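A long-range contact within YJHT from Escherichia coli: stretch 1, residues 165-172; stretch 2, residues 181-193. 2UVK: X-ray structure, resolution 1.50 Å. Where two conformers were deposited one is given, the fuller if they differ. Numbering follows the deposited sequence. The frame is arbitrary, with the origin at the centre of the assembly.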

# COMPACT_ATOMS: atom_id res chain seq x y z
N PHE B 165 -3.29 -8.37 1.22
CA PHE B 165 -3.20 -7.14 0.48
C PHE B 165 -2.15 -7.23 -0.61
O PHE B 165 -1.38 -6.27 -0.83
CB PHE B 165 -3.00 -5.97 1.41
CG PHE B 165 -4.19 -5.69 2.27
CD1 PHE B 165 -5.16 -4.80 1.86
CD2 PHE B 165 -4.34 -6.31 3.49
CE1 PHE B 165 -6.27 -4.56 2.65
CE2 PHE B 165 -5.45 -6.07 4.28
CZ PHE B 165 -6.40 -5.19 3.86
N PHE B 166 -2.10 -8.34 -1.33
CA PHE B 166 -1.30 -8.37 -2.56
C PHE B 166 -1.79 -7.26 -3.51
O PHE B 166 -2.99 -6.93 -3.53
CB PHE B 166 -1.34 -9.73 -3.24
CG PHE B 166 -0.54 -10.82 -2.56
CD1 PHE B 166 0.05 -10.64 -1.31
CD2 PHE B 166 -0.40 -12.03 -3.18
CE1 PHE B 166 0.80 -11.65 -0.75
CE2 PHE B 166 0.35 -13.04 -2.61
CZ PHE B 166 0.95 -12.84 -1.40
N ASN B 167 -0.88 -6.68 -4.29
CA ASN B 167 -1.16 -5.43 -4.98
C ASN B 167 -1.98 -5.66 -6.24
O ASN B 167 -1.49 -6.24 -7.22
CB ASN B 167 0.14 -4.74 -5.39
CG ASN B 167 -0.09 -3.35 -5.93
OD1 ASN B 167 -1.19 -2.81 -5.84
ND2 ASN B 167 0.98 -2.72 -6.46
N LYS B 168 -3.24 -5.20 -6.21
CA LYS B 168 -4.13 -5.31 -7.37
C LYS B 168 -4.09 -4.07 -8.26
O LYS B 168 -4.68 -4.08 -9.34
CB LYS B 168 -5.59 -5.58 -6.94
CG LYS B 168 -6.27 -4.44 -6.25
CD LYS B 168 -7.76 -4.73 -6.02
CE LYS B 168 -8.47 -3.60 -5.34
NZ LYS B 168 -9.97 -3.86 -5.38
N PHE B 169 -3.42 -3.01 -7.81
CA PHE B 169 -3.33 -1.77 -8.58
C PHE B 169 -2.37 -1.93 -9.74
O PHE B 169 -1.43 -2.71 -9.68
CB PHE B 169 -2.91 -0.60 -7.72
CG PHE B 169 -3.92 -0.23 -6.69
CD1 PHE B 169 -5.01 0.56 -7.04
CD2 PHE B 169 -3.80 -0.66 -5.38
CE1 PHE B 169 -5.93 0.93 -6.10
CE2 PHE B 169 -4.73 -0.29 -4.44
CZ PHE B 169 -5.81 0.49 -4.81
N LEU B 170 -2.62 -1.16 -10.79
CA LEU B 170 -1.72 -1.05 -11.93
C LEU B 170 -1.07 0.32 -11.86
O LEU B 170 -1.75 1.35 -11.82
CB LEU B 170 -2.50 -1.20 -13.25
CG LEU B 170 -1.68 -1.24 -14.54
CD1 LEU B 170 -0.83 -2.45 -14.63
CD2 LEU B 170 -2.62 -1.16 -15.75
N LEU B 171 0.27 0.33 -11.84
CA LEU B 171 1.06 1.54 -11.70
C LEU B 171 1.83 1.77 -12.99
O LEU B 171 2.21 0.80 -13.65
CB LEU B 171 2.08 1.36 -10.55
CG LEU B 171 1.56 0.80 -9.20
CD1 LEU B 171 2.77 0.62 -8.24
CD2 LEU B 171 0.49 1.66 -8.61
N SER B 172 2.05 3.02 -13.36
CA SER B 172 2.93 3.30 -14.50
C SER B 172 4.04 4.26 -14.10
O SER B 172 3.81 5.28 -13.44
CB SER B 172 2.14 3.82 -15.72
OG SER B 172 1.54 5.08 -15.47
N SER B 181 2.42 6.86 -11.56
CA SER B 181 1.01 7.24 -11.72
C SER B 181 0.08 6.06 -11.51
O SER B 181 0.44 4.91 -11.75
CB SER B 181 0.78 7.80 -13.14
OG SER B 181 1.51 9.00 -13.34
N TYR B 182 -1.14 6.37 -11.07
CA TYR B 182 -2.21 5.40 -11.10
C TYR B 182 -2.59 5.10 -12.55
O TYR B 182 -2.91 6.04 -13.32
CB TYR B 182 -3.41 5.95 -10.36
CG TYR B 182 -4.64 5.06 -10.43
CD1 TYR B 182 -4.92 4.13 -9.44
CD2 TYR B 182 -5.54 5.16 -11.50
CE1 TYR B 182 -6.05 3.32 -9.50
CE2 TYR B 182 -6.66 4.34 -11.58
CZ TYR B 182 -6.91 3.43 -10.57
OH TYR B 182 -8.05 2.62 -10.62
N ALA B 183 -2.58 3.83 -12.94
CA ALA B 183 -2.92 3.40 -14.30
C ALA B 183 -4.18 2.53 -14.37
O ALA B 183 -4.70 2.27 -15.45
CB ALA B 183 -1.75 2.69 -14.92
N GLY B 184 -4.68 2.09 -13.22
CA GLY B 184 -5.83 1.20 -13.16
C GLY B 184 -5.75 0.25 -11.99
O GLY B 184 -4.92 0.41 -11.11
N GLU B 185 -6.64 -0.72 -12.00
CA GLU B 185 -6.67 -1.75 -10.96
C GLU B 185 -7.50 -2.92 -11.38
O GLU B 185 -8.49 -2.79 -12.13
CB GLU B 185 -7.18 -1.19 -9.65
CG GLU B 185 -8.60 -0.77 -9.66
CD GLU B 185 -8.93 0.03 -8.43
OE1 GLU B 185 -8.64 1.24 -8.45
OE2 GLU B 185 -9.48 -0.55 -7.46
N SER B 186 -7.12 -4.07 -10.88
CA SER B 186 -7.84 -5.29 -11.18
C SER B 186 -9.21 -5.26 -10.55
O SER B 186 -9.35 -4.89 -9.39
CB SER B 186 -7.11 -6.50 -10.64
OG SER B 186 -7.82 -7.67 -10.95
N PRO B 187 -10.24 -5.67 -11.32
CA PRO B 187 -11.50 -5.90 -10.64
C PRO B 187 -11.54 -7.08 -9.66
O PRO B 187 -12.52 -7.22 -8.91
CB PRO B 187 -12.46 -6.21 -11.80
CG PRO B 187 -11.72 -5.90 -13.09
CD PRO B 187 -10.27 -5.94 -12.77
N TRP B 188 -10.48 -7.89 -9.64
CA TRP B 188 -10.45 -9.13 -8.87
C TRP B 188 -9.42 -9.04 -7.72
O TRP B 188 -9.74 -8.48 -6.68
CB TRP B 188 -10.18 -10.30 -9.83
CG TRP B 188 -11.30 -10.35 -10.86
CD1 TRP B 188 -12.60 -10.65 -10.60
CD2 TRP B 188 -11.22 -10.02 -12.24
NE1 TRP B 188 -13.34 -10.55 -11.75
CE2 TRP B 188 -12.52 -10.18 -12.78
CE3 TRP B 188 -10.18 -9.64 -13.10
CZ2 TRP B 188 -12.80 -9.93 -14.11
CZ3 TRP B 188 -10.47 -9.40 -14.42
CH2 TRP B 188 -11.77 -9.56 -14.93
N TYR B 189 -8.22 -9.57 -7.90
CA TYR B 189 -7.24 -9.60 -6.80
C TYR B 189 -5.83 -9.56 -7.39
O TYR B 189 -5.62 -9.89 -8.56
CB TYR B 189 -7.42 -10.87 -5.94
CG TYR B 189 -7.43 -12.13 -6.75
CD1 TYR B 189 -6.27 -12.81 -7.05
CD2 TYR B 189 -8.64 -12.64 -7.26
CE1 TYR B 189 -6.28 -13.95 -7.82
CE2 TYR B 189 -8.65 -13.78 -8.03
CZ TYR B 189 -7.47 -14.45 -8.32
OH TYR B 189 -7.50 -15.57 -9.10
N GLY B 190 -4.87 -9.16 -6.57
CA GLY B 190 -3.46 -9.19 -6.98
C GLY B 190 -2.82 -10.52 -6.65
O GLY B 190 -3.34 -11.28 -5.85
N THR B 191 -1.71 -10.80 -7.33
CA THR B 191 -0.92 -11.99 -7.09
C THR B 191 0.55 -11.60 -6.91
O THR B 191 0.95 -10.50 -7.24
CB THR B 191 -0.98 -12.95 -8.30
OG1 THR B 191 -0.39 -12.28 -9.44
CG2 THR B 191 -2.44 -13.40 -8.59
N ALA B 192 1.32 -12.56 -6.42
CA ALA B 192 2.77 -12.44 -6.34
C ALA B 192 3.36 -13.61 -7.14
O ALA B 192 3.01 -14.75 -6.92
CB ALA B 192 3.22 -12.48 -4.87
N GLY B 193 4.21 -13.34 -8.11
CA GLY B 193 4.81 -14.39 -8.90
C GLY B 193 4.02 -14.85 -10.12
O GLY B 193 4.26 -15.93 -10.65
O HOH W 1 -5.36 -8.24 -3.94
O HOH W 2 -1.54 -8.62 -9.65
O HOH W 3 -10.87 -3.43 -7.87
O HOH W 4 -11.52 -6.50 -5.84
O HOH W 5 3.95 8.47 -14.29

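Strand 169-172 and strand 181-185 run antiparallel, their directions 158° apart, and lie side by side as neighbours in a sheet. At one end S172 and S181 form a hydrogen-bonded pair, with S172 N donating to S181 O at 3.0 Å and S181 N donating to S172 O at 2.8 Å. Further along, L170 N donates to G184 O at 2.8 Å, while L170 O accepts from A183 N at 2.8 Å. This last bond marks an irregularity: L171 pairs with Y182 but L170 pairs with G184, so A183 is the extra residue of a beta bulge. The ladder outlasts strand 169-172 by one rung, for S186 N donates to K168 O at 2.9 Å and is nearly linear. Between these bonds, CA-H...O contacts fill the narrow spaces, as where L171 CA lies 3.4 Å from S181 O.

Beyond the K168-S186 rung the chains stay close without direct backbone hydrogen bonds, and water takes over. Water 1 donates to F166 O and accepts from G190 N, bridging two backbone groups that do not pair with each other. G190 CA approaches N167 O at 3.6 Å, a closeness that depends on glycine: a CB here would lie 2.4 Å from N167 O and clash. G184 is glycine for a different reason, since at its backbone angles a CB would be jammed against the preceding carbonyl oxygen.

The side chains alternate between the two faces of the sheet. F169, L171, Y182 and E185 share one face. The rings of F169 and Y182 meet at their edges, with F169 CD1 3.8 Å from Y182 CE1, an apolar contact that leaves the phenol hydroxyl free for polar work. Y182 OH donates to E185 OE1 at 2.6 Å, a short bond to a carboxylate. The other carboxylate oxygen, E185 OE2, faces K168 NZ at 3.9 Å in a long salt bridge. Water 3 reinforces it, accepting from K168 NZ and donating to both E185 OE2 and S186 O. Lysine suits this position because its extended chain, t from chi2 to chi4, covers stretch 2 with methylenes, K168 CB lying 3.7 Å from G190 N, and still carries its charge to the carboxylate. Water 4 also accepts from K168 NZ and donates to W188 O, linking the ammonium to the turn.

The opposite face carries L170, S172 and S181. L170 is buried, and its CG packs 3.9 Å from A183 CB, the small methyl of the bulge residue giving the leucine an apolar neighbour. S172 and S181 are compact enough to sit abreast, with S172 OG 3.7 Å from S181 CB.

Past the strands, F166 points toward stretch 2 and provides the remaining apolar contact: its CE2 lies 3.7 Å from A192 CB, where alanine offers a small nonpolar surface. Small side chains also serve the turn itself, for S186 OG accepts a hydrogen bond from W188 N at 3.0 Å.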